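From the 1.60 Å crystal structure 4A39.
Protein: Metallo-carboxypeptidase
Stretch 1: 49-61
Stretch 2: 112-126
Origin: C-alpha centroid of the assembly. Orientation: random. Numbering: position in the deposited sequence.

Stretch 1, residues 49-61: FQWFHFKVEGMAP
Stretch 2 112-126: EPEESEVRFAYFEPY

Two antiparallel strands, 53-57 and 118-121, form the centre of this contact; their axes approach to 4.7 Å at 160°, and loops extend the pairing at both ends. Together the stretches bury 1096 Å².

Before the strand, Gln50 (chi1 t) reaches across so that its NE2 donates to Tyr122 OH at 3.2 Å, giving a buried amide a polar partner, while Gln50 O lies over one face of the tyrosine ring. Trp51 (phi/psi -65/137, chi1 t, chi2 -90°) leaves the backbone sideways, but its indole returns: CE3 is 3.6 Å from Tyr122 CB, CZ3 is 3.9 Å from Phe123 CB, and Pro125 CG meets the ring edge 3.8 Å from CH2. One broad side chain thus touches four residues, Ala121 CB lying 4.3 Å from Trp51 CH2. Phe52 (-141/155, chi1 p) accepts at its O from Tyr122 N at 3.0 Å; its ring takes Tyr122 CB over one face, 4.2 Å from the centroid.

In the strand, the register pairs His53 with Ala121, Phe54 with Phe120, Lys55 with Arg119 and Val56 with Val118, with CA-CA distances of 4.1, 5.6, 4.3 and 5.4 Å. The wide pairs carry the hydrogen bonds: Phe54 N to Phe120 O and Phe120 N to Phe54 O, both 2.9 Å, then Val56 N to Val118 O at 2.8 Å and Val118 N to Val56 O at 3.1 Å.

His53, Lys55, Ala121 and Arg119 share one sheet face. The small Ala121 faces His53 (chi1 t), whose ring receives Pro125 CG over its face, 3.8 Å from the centroid. Lys55 extends as m, t, t, t alongside Arg119 (chi1 m, chi2 103°), placing CE over the guanidinium; NZ lies just 2.9 Å from Arg119 NH2, a contact of like charges rather than a bond, in a partly exposed site.

The other face is apolar. Phe54 (chi1 p) and Phe120 (chi1 m) have near-parallel but slid rings, closest at CE2 to CD2, 3.6 Å, and Phe120 CB sits over the Phe54 face. Buried Val56 (t) sets CB 4.2 Å from Val118 CG1 (chi1 p), filling space with compact branches.

Glu57 (m, t) lies beside Glu117, with Glu57 OE2 and Glu117 OE1 4.3 Å apart, again like charges. Gly58 turns the chain at 73/27, a positive phi that favours glycine. Met59 then donates from N to Ser116 O at 3.0 Å. The CA-to-CB bond of Met59 points toward stretch 2, and its unbranched chain (m, t, m) brings CE to 3.5 Å from Pro113 CB and 3.4 Å from Val118 CG1. Finally, a water bridges Ala60 O (2.8 Å from the water O) and Pro113 O (2.9 Å).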

ATOM      1  N   PHE A  49       4.064  11.653  10.290  1.00  8.20           N
ATOM      2  CA  PHE A  49       2.658  11.890  10.024  1.00  7.13           C
ATOM      3  C   PHE A  49       2.457  12.452   8.633  1.00  5.60           C
ATOM      4  O   PHE A  49       3.340  13.109   8.078  1.00  5.64           O
ATOM      5  CB  PHE A  49       1.985  12.795  11.075  1.00  7.60           C
ATOM      6  CG  PHE A  49       2.394  14.247  11.026  1.00  8.70           C
ATOM      7  CD1 PHE A  49       1.700  15.155  10.228  1.00  7.76           C
ATOM      8  CD2 PHE A  49       3.410  14.724  11.843  1.00  8.60           C
ATOM      9  CE1 PHE A  49       2.009  16.516  10.256  1.00  6.94           C
ATOM     10  CE2 PHE A  49       3.727  16.079  11.878  1.00  8.12           C
ATOM     11  CZ  PHE A  49       3.025  16.980  11.086  1.00  8.01           C
ATOM     12  N   GLN A  50       1.299  12.133   8.067  1.00  6.44           N
ATOM     13  CA  GLN A  50       0.889  12.602   6.746  1.00  5.70           C
ATOM     14  C   GLN A  50      -0.532  12.095   6.519  1.00  5.95           C
ATOM     15  O   GLN A  50      -1.396  12.840   6.066  1.00  4.75           O
ATOM     16  CB  GLN A  50       1.811  12.071   5.646  1.00  4.97           C
ATOM     17  CG  GLN A  50       1.532  12.700   4.279  1.00  6.40           C
ATOM     18  CD  GLN A  50       2.609  13.681   3.834  1.00  5.43           C
ATOM     19  OE1 GLN A  50       3.463  14.092   4.620  1.00  6.80           O
ATOM     20  NE2 GLN A  50       2.564  14.064   2.561  1.00  5.91           N
ATOM     21  N   TRP A  51      -0.760  10.823   6.842  1.00  4.60           N
ATOM     22  CA  TRP A  51      -2.078  10.213   6.699  1.00  4.58           C
ATOM     23  C   TRP A  51      -3.087  10.857   7.646  1.00  5.20           C
ATOM     24  O   TRP A  51      -2.776  11.136   8.802  1.00  6.83           O
ATOM     25  CB  TRP A  51      -1.999   8.698   6.980  1.00  4.76           C
ATOM     26  CG  TRP A  51      -3.342   8.044   7.195  1.00  5.14           C
ATOM     27  CD1 TRP A  51      -4.005   7.897   8.385  1.00  3.29           C
ATOM     28  CD2 TRP A  51      -4.211   7.512   6.185  1.00  4.59           C
ATOM     29  NE1 TRP A  51      -5.231   7.311   8.175  1.00  3.53           N
ATOM     30  CE2 TRP A  51      -5.385   7.067   6.834  1.00  4.35           C
ATOM     31  CE3 TRP A  51      -4.114   7.374   4.792  1.00  5.30           C
ATOM     32  CZ2 TRP A  51      -6.456   6.492   6.137  1.00  2.58           C
ATOM     33  CZ3 TRP A  51      -5.182   6.802   4.098  1.00  3.89           C
ATOM     34  CH2 TRP A  51      -6.336   6.369   4.774  1.00  4.94           C
ATOM     35  N   PHE A  52      -4.285  11.121   7.134  1.00  5.45           N
ATOM     36  CA  PHE A  52      -5.361  11.696   7.934  1.00  4.71           C
ATOM     37  C   PHE A  52      -6.648  11.010   7.503  1.00  4.15           C
ATOM     38  O   PHE A  52      -6.742  10.501   6.387  1.00  4.46           O
ATOM     39  CB  PHE A  52      -5.456  13.220   7.727  1.00  5.96           C
ATOM     40  CG  PHE A  52      -5.767  13.638   6.313  1.00  5.24           C
ATOM     41  CD1 PHE A  52      -7.083  13.724   5.866  1.00  4.67           C
ATOM     42  CD2 PHE A  52      -4.739  13.967   5.435  1.00  6.11           C
ATOM     43  CE1 PHE A  52      -7.370  14.136   4.562  1.00  6.42           C
ATOM     44  CE2 PHE A  52      -5.009  14.378   4.132  1.00  5.48           C
ATOM     45  CZ  PHE A  52      -6.331  14.463   3.693  1.00  5.24           C
ATOM     46  N   HIS A  53      -7.625  10.978   8.401  1.00  4.08           N
ATOM     47  CA  HIS A  53      -8.910  10.344   8.129  1.00  3.83           C
ATOM     48  C   HIS A  53      -9.869  10.778   9.231  1.00  3.98           C
ATOM     49  O   HIS A  53      -9.659  10.471  10.401  1.00  3.92           O
ATOM     50  CB  HIS A  53      -8.739   8.815   8.135  1.00  5.06           C
ATOM     51  CG  HIS A  53      -9.988   8.054   7.812  1.00  6.57           C
ATOM     52  ND1 HIS A  53     -10.066   6.682   7.923  1.00  5.79           N
ATOM     53  CD2 HIS A  53     -11.205   8.465   7.380  1.00  6.85           C
ATOM     54  CE1 HIS A  53     -11.276   6.281   7.577  1.00  8.22           C
ATOM     55  NE2 HIS A  53     -11.987   7.343   7.242  1.00  6.42           N
ATOM     56  N   PHE A  54     -10.918  11.503   8.859  1.00  3.96           N
ATOM     57  CA  PHE A  54     -11.888  11.967   9.840  1.00  4.00           C
ATOM     58  C   PHE A  54     -13.292  12.075   9.275  1.00  5.59           C
ATOM     59  O   PHE A  54     -13.491  12.087   8.058  1.00  6.85           O
ATOM     60  CB  PHE A  54     -11.475  13.328  10.428  1.00  5.15           C
ATOM     61  CG  PHE A  54     -11.334  14.425   9.406  1.00  6.22           C
ATOM     62  CD1 PHE A  54     -10.131  14.618   8.733  1.00  4.08           C
ATOM     63  CD2 PHE A  54     -12.406  15.275   9.123  1.00  5.36           C
ATOM     64  CE1 PHE A  54      -9.994  15.643   7.794  1.00  6.81           C
ATOM     65  CE2 PHE A  54     -12.278  16.302   8.185  1.00  4.45           C
ATOM     66  CZ  PHE A  54     -11.067  16.486   7.520  1.00  5.28           C
ATOM     67  N   LYS A  55     -14.267  12.147  10.174  1.00  6.40           N
ATOM     68  CA  LYS A  55     -15.665  12.264   9.784  1.00  6.93           C
ATOM     69  C   LYS A  55     -16.242  13.584  10.280  1.00  7.08           C
ATOM     70  O   LYS A  55     -15.915  14.046  11.376  1.00  6.61           O
ATOM     71  CB  LYS A  55     -16.489  11.109  10.368  1.00  7.59           C
ATOM     72  CG  LYS A  55     -16.132   9.733   9.831  1.00 11.87           C
ATOM     73  CD  LYS A  55     -17.116   8.686  10.338  1.00 15.34           C
ATOM     74  CE  LYS A  55     -16.708   7.286   9.918  1.00 16.38           C
ATOM     75  NZ  LYS A  55     -17.670   6.257  10.413  1.00 17.78           N
ATOM     76  N   VAL A  56     -17.088  14.197   9.458  1.00  7.48           N
ATOM     77  CA  VAL A  56     -17.741  15.451   9.823  1.00  8.63           C
ATOM     78  C   VAL A  56     -19.239  15.165   9.869  1.00  9.50           C
ATOM     79  O   VAL A  56     -19.781  14.532   8.966  1.00  9.32           O
ATOM     80  CB  VAL A  56     -17.476  16.566   8.783  1.00  8.59           C
ATOM     81  CG1 VAL A  56     -18.020  17.896   9.292  1.00  8.33           C
ATOM     82  CG2 VAL A  56     -15.984  16.682   8.505  1.00  5.85           C
ATOM     83  N   GLU A  57     -19.912  15.616  10.920  1.00  9.57           N
ATOM     84  CA  GLU A  57     -21.346  15.393  11.035  1.00 10.81           C
ATOM     85  C   GLU A  57     -22.035  16.698  11.414  1.00  9.71           C
ATOM     86  O   GLU A  57     -21.400  17.606  11.950  1.00  9.80           O
ATOM     87  CB  GLU A  57     -21.634  14.311  12.088  1.00 13.10           C
ATOM     88  CG  GLU A  57     -20.908  13.001  11.823  1.00 16.74           C
ATOM     89  CD  GLU A  57     -21.066  11.978  12.940  1.00 19.24           C
ATOM     90  OE1 GLU A  57     -21.338  12.370  14.095  1.00 21.89           O
ATOM     91  OE2 GLU A  57     -20.892  10.773  12.656  1.00 21.42           O
ATOM     92  N   GLY A  58     -23.325  16.791  11.113  1.00 10.78           N
ATOM     93  CA  GLY A  58     -24.089  17.986  11.435  1.00 12.75           C
ATOM     94  C   GLY A  58     -23.805  19.207  10.573  1.00 12.83           C
ATOM     95  O   GLY A  58     -23.997  20.339  11.017  1.00 14.11           O
ATOM     96  N   MET A  59     -23.354  18.996   9.339  1.00 11.96           N
ATOM     97  CA  MET A  59     -23.060  20.121   8.456  1.00 11.35           C
ATOM     98  C   MET A  59     -24.339  20.743   7.910  1.00 11.69           C
ATOM     99  O   MET A  59     -25.303  20.038   7.600  1.00 11.96           O
ATOM    100  CB  MET A  59     -22.176  19.674   7.289  1.00 10.23           C
ATOM    101  CG  MET A  59     -20.847  19.069   7.699  1.00 10.26           C
ATOM    102  SD  MET A  59     -19.820  18.697   6.265  1.00 10.94           S
ATOM    103  CE  MET A  59     -20.672  17.285   5.610  1.00 12.62           C
ATOM    104  N   ALA A  60     -24.341  22.067   7.793  1.00 13.04           N
ATOM    105  CA  ALA A  60     -25.503  22.785   7.280  1.00 13.29           C
ATOM    106  C   ALA A  60     -25.580  22.655   5.763  1.00 13.96           C
ATOM    107  O   ALA A  60     -24.559  22.515   5.092  1.00 13.67           O
ATOM    108  CB  ALA A  60     -25.425  24.256   7.681  1.00 14.86           C
ATOM    109  N   PRO A  61     -26.799  22.697   5.201  1.00 14.48           N
ATOM    110  CA  PRO A  61     -26.996  22.580   3.752  1.00 15.08           C
ATOM    111  C   PRO A  61     -26.655  23.859   2.994  1.00 14.22           C
ATOM    112  O   PRO A  61     -26.664  24.949   3.567  1.00 17.01           O
ATOM    113  CB  PRO A  61     -28.475  22.232   3.643  1.00 15.14           C
ATOM    114  CG  PRO A  61     -29.062  23.059   4.748  1.00 16.42           C
ATOM    115  CD  PRO A  61     -28.095  22.806   5.895  1.00 15.64           C
ATOM    116  N   GLU A 112     -18.907  21.827  -0.690  1.00  8.32           N
ATOM    117  CA  GLU A 112     -20.243  22.274  -0.313  1.00  9.22           C
ATOM    118  C   GLU A 112     -20.956  20.924  -0.299  1.00  8.45           C
ATOM    119  O   GLU A 112     -21.427  20.449  -1.338  1.00  9.40           O
ATOM    120  CB  GLU A 112     -20.859  23.184  -1.374  1.00 11.99           C
ATOM    121  CG  GLU A 112     -22.210  23.739  -0.953  1.00 14.35           C
ATOM    122  CD  GLU A 112     -22.876  24.566  -2.031  1.00 17.15           C
ATOM    123  OE1 GLU A 112     -22.200  25.430  -2.620  1.00 18.45           O
ATOM    124  OE2 GLU A 112     -24.082  24.354  -2.280  1.00 20.25           O
ATOM    125  N   PRO A 113     -21.023  20.275   0.877  1.00  9.02           N
ATOM    126  CA  PRO A 113     -21.664  18.964   1.031  1.00  9.81           C
ATOM    127  C   PRO A 113     -23.141  18.886   0.637  1.00  9.73           C
ATOM    128  O   PRO A 113     -23.932  19.756   0.967  1.00 10.74           O
ATOM    129  CB  PRO A 113     -21.427  18.642   2.505  1.00 11.04           C
ATOM    130  CG  PRO A 113     -21.491  19.987   3.152  1.00 10.31           C
ATOM    131  CD  PRO A 113     -20.691  20.854   2.194  1.00  8.71           C
ATOM    132  N   GLU A 114     -23.487  17.824  -0.085  1.00 10.36           N
ATOM    133  CA  GLU A 114     -24.869  17.604  -0.515  1.00 12.18           C
ATOM    134  C   GLU A 114     -25.664  16.880   0.573  1.00 12.48           C
ATOM    135  O   GLU A 114     -26.894  16.819   0.525  1.00 13.38           O
ATOM    136  CB  GLU A 114     -24.890  16.806  -1.823  1.00 15.23           C
ATOM    137  CG  GLU A 114     -24.398  17.589  -3.033  1.00 20.02           C
ATOM    138  CD  GLU A 114     -25.234  18.836  -3.293  1.00 22.49           C
ATOM    139  OE1 GLU A 114     -26.480  18.758  -3.189  1.00 25.16           O
ATOM    140  OE2 GLU A 114     -24.654  19.895  -3.612  1.00 24.31           O
ATOM    141  N   GLU A 115     -24.942  16.350   1.558  1.00 10.38           N
ATOM    142  CA  GLU A 115     -25.524  15.624   2.687  1.00 11.72           C
ATOM    143  C   GLU A 115     -24.914  16.200   3.950  1.00 10.99           C
ATOM    144  O   GLU A 115     -23.910  16.905   3.886  1.00 11.22           O
ATOM    145  CB  GLU A 115     -25.225  14.115   2.567  1.00 12.06           C
ATOM    146  CG  GLU A 115     -25.823  13.493   1.311  1.00 16.03           C
ATOM    147  CD  GLU A 115     -25.596  11.998   1.184  1.00 18.48           C
ATOM    148  OE1 GLU A 115     -24.822  11.428   1.974  1.00 19.51           O
ATOM    149  OE2 GLU A 115     -26.194  11.392   0.269  1.00 19.89           O
ATOM    150  N   SER A 116     -25.525  15.917   5.103  1.00 10.65           N
ATOM    151  CA  SER A 116     -25.071  16.447   6.390  1.00 11.40           C
ATOM    152  C   SER A 116     -23.797  15.816   6.969  1.00 10.76           C
ATOM    153  O   SER A 116     -23.205  16.342   7.905  1.00 10.67           O
ATOM    154  CB  SER A 116     -26.192  16.384   7.425  1.00 12.94           C
ATOM    155  OG  SER A 116     -26.474  15.040   7.751  1.00 14.63           O
ATOM    156  N   GLU A 117     -23.373  14.685   6.409  1.00  9.62           N
ATOM    157  CA  GLU A 117     -22.151  14.072   6.906  1.00  9.55           C
ATOM    158  C   GLU A 117     -21.241  13.609   5.778  1.00  9.42           C
ATOM    159  O   GLU A 117     -21.706  13.151   4.729  1.00  8.82           O
ATOM    160  CB  GLU A 117     -22.467  12.921   7.862  1.00 12.57           C
ATOM    161  CG  GLU A 117     -23.019  11.655   7.241  1.00 17.19           C
ATOM    162  CD  GLU A 117     -23.097  10.524   8.259  1.00 20.17           C
ATOM    163  OE1 GLU A 117     -23.700  10.733   9.336  1.00 19.00           O
ATOM    164  OE2 GLU A 117     -22.553   9.433   7.987  1.00 22.63           O
ATOM    165  N   VAL A 118     -19.937  13.737   5.996  1.00  6.51           N
ATOM    166  CA  VAL A 118     -18.960  13.333   4.999  1.00  7.83           C
ATOM    167  C   VAL A 118     -17.652  12.941   5.679  1.00  8.61           C
ATOM    168  O   VAL A 118     -17.362  13.383   6.792  1.00  9.36           O
ATOM    169  CB  VAL A 118     -18.689  14.496   4.008  1.00  7.96           C
ATOM    170  CG1 VAL A 118     -17.884  15.595   4.691  1.00  7.97           C
ATOM    171  CG2 VAL A 118     -17.980  13.975   2.781  1.00  8.83           C
ATOM    172  N   ARG A 119     -16.872  12.092   5.017  1.00  7.82           N
ATOM    173  CA  ARG A 119     -15.584  11.664   5.544  1.00  8.59           C
ATOM    174  C   ARG A 119     -14.480  12.134   4.597  1.00  7.56           C
ATOM    175  O   ARG A 119     -14.698  12.223   3.390  1.00  7.44           O
ATOM    176  CB  ARG A 119     -15.507  10.132   5.656  1.00 10.56           C
ATOM    177  CG  ARG A 119     -16.557   9.475   6.542  1.00 16.81           C
ATOM    178  CD  ARG A 119     -17.675   8.817   5.730  1.00 18.49           C
ATOM    179  NE  ARG A 119     -18.661   8.201   6.613  1.00 20.38           N
ATOM    180  CZ  ARG A 119     -18.480   7.052   7.252  1.00 20.36           C
ATOM    181  NH1 ARG A 119     -17.350   6.372   7.099  1.00 21.00           N
ATOM    182  NH2 ARG A 119     -19.419   6.601   8.073  1.00 21.58           N
ATOM    183  N   PHE A 120     -13.314  12.458   5.151  1.00  5.79           N
ATOM    184  CA  PHE A 120     -12.158  12.861   4.354  1.00  5.88           C
ATOM    185  C   PHE A 120     -10.996  11.962   4.747  1.00  5.41           C
ATOM    186  O   PHE A 120     -10.873  11.569   5.913  1.00  4.26           O
ATOM    187  CB  PHE A 120     -11.752  14.320   4.617  1.00  4.51           C
ATOM    188  CG  PHE A 120     -12.734  15.331   4.111  1.00  5.44           C
ATOM    189  CD1 PHE A 120     -12.636  15.814   2.811  1.00  5.61           C
ATOM    190  CD2 PHE A 120     -13.741  15.821   4.935  1.00  6.76           C
ATOM    191  CE1 PHE A 120     -13.520  16.771   2.338  1.00  6.36           C
ATOM    192  CE2 PHE A 120     -14.632  16.781   4.472  1.00  6.46           C
ATOM    193  CZ  PHE A 120     -14.520  17.257   3.171  1.00  6.76           C
ATOM    194  N   ALA A 121     -10.155  11.624   3.776  1.00  4.62           N
ATOM    195  CA  ALA A 121      -8.994  10.785   4.045  1.00  4.33           C
ATOM    196  C   ALA A 121      -7.883  11.080   3.048  1.00  4.93           C
ATOM    197  O   ALA A 121      -8.125  11.676   1.998  1.00  5.40           O
ATOM    198  CB  ALA A 121      -9.373   9.307   3.989  1.00  6.10           C
ATOM    199  N   TYR A 122      -6.668  10.659   3.380  1.00  3.84           N
ATOM    200  CA  TYR A 122      -5.516  10.894   2.514  1.00  3.20           C
ATOM    201  C   TYR A 122      -5.590   9.972   1.296  1.00  3.25           C
ATOM    202  O   TYR A 122      -5.062  10.290   0.224  1.00  3.83           O
ATOM    203  CB  TYR A 122      -4.225  10.679   3.312  1.00  3.74           C
ATOM    204  CG  TYR A 122      -2.948  11.102   2.612  1.00  3.29           C
ATOM    205  CD1 TYR A 122      -2.917  12.224   1.774  1.00  3.43           C
ATOM    206  CD2 TYR A 122      -1.761  10.401   2.817  1.00  4.41           C
ATOM    207  CE1 TYR A 122      -1.734  12.633   1.157  1.00  3.15           C
ATOM    208  CE2 TYR A 122      -0.575  10.800   2.206  1.00  3.68           C
ATOM    209  CZ  TYR A 122      -0.567  11.914   1.378  1.00  4.51           C
ATOM    210  OH  TYR A 122       0.609  12.305   0.769  1.00  5.93           O
ATOM    211  N   PHE A 123      -6.242   8.828   1.476  1.00  3.03           N
ATOM    212  CA  PHE A 123      -6.467   7.861   0.400  1.00  3.71           C
ATOM    213  C   PHE A 123      -7.654   7.000   0.824  1.00  4.09           C
ATOM    214  O   PHE A 123      -7.960   6.913   2.013  1.00  3.92           O
ATOM    215  CB  PHE A 123      -5.247   6.956   0.169  1.00  3.48           C
ATOM    216  CG  PHE A 123      -5.300   6.201  -1.137  1.00  3.96           C
ATOM    217  CD1 PHE A 123      -4.909   6.816  -2.324  1.00  2.73           C
ATOM    218  CD2 PHE A 123      -5.781   4.895  -1.187  1.00  2.39           C
ATOM    219  CE1 PHE A 123      -5.000   6.139  -3.539  1.00  2.84           C
ATOM    220  CE2 PHE A 123      -5.876   4.210  -2.399  1.00  2.58           C
ATOM    221  CZ  PHE A 123      -5.485   4.834  -3.575  1.00  4.21           C
ATOM    222  N   GLU A 124      -8.325   6.370  -0.137  1.00  4.95           N
ATOM    223  CA  GLU A 124      -9.463   5.501   0.170  1.00  6.33           C
ATOM    224  C   GLU A 124      -8.977   4.463   1.191  1.00  5.75           C
ATOM    225  O   GLU A 124      -8.168   3.602   0.864  1.00  5.62           O
ATOM    226  CB  GLU A 124      -9.944   4.816  -1.115  1.00  7.31           C
ATOM    227  CG  GLU A 124     -11.221   4.009  -0.957  1.00  6.14           C
ATOM    228  CD  GLU A 124     -11.817   3.572  -2.285  1.00  9.09           C
ATOM    229  OE1 GLU A 124     -11.232   3.875  -3.350  1.00  6.24           O
ATOM    230  OE2 GLU A 124     -12.880   2.923  -2.259  1.00  9.64           O
ATOM    231  N   PRO A 125      -9.481   4.524   2.439  1.00  5.12           N
ATOM    232  CA  PRO A 125      -9.083   3.602   3.512  1.00  6.56           C
ATOM    233  C   PRO A 125      -9.435   2.128   3.364  1.00  6.03           C
ATOM    234  O   PRO A 125     -10.464   1.774   2.783  1.00  6.51           O
ATOM    235  CB  PRO A 125      -9.749   4.197   4.758  1.00  7.44           C
ATOM    236  CG  PRO A 125     -10.026   5.626   4.383  1.00  8.21           C
ATOM    237  CD  PRO A 125     -10.449   5.511   2.948  1.00  6.11           C
ATOM    238  N   TYR A 126      -8.565   1.280   3.910  1.00  5.18           N
ATOM    239  CA  TYR A 126      -8.770  -0.164   3.910  1.00  6.22           C
ATOM    240  C   TYR A 126      -8.822  -0.541   5.389  1.00  5.20           C
ATOM    241  O   TYR A 126      -7.792  -0.587   6.061  1.00  5.05           O
ATOM    242  CB  TYR A 126      -7.613  -0.892   3.219  1.00  4.71           C
ATOM    243  CG  TYR A 126      -8.018  -2.256   2.713  1.00  5.61           C
ATOM    244  CD1 TYR A 126      -8.227  -3.318   3.595  1.00  4.11           C
ATOM    245  CD2 TYR A 126      -8.292  -2.457   1.362  1.00  5.76           C
ATOM    246  CE1 TYR A 126      -8.709  -4.546   3.139  1.00  5.18           C
ATOM    247  CE2 TYR A 126      -8.776  -3.678   0.894  1.00  6.61           C
ATOM    248  CZ  TYR A 126      -8.985  -4.716   1.786  1.00  4.42           C
ATOM    249  OH  TYR A 126      -9.486  -5.913   1.328  1.00  7.70           O
TER
HETATM  250  O   HOH W   1     -23.624  22.206   2.445  1.00 13.99           O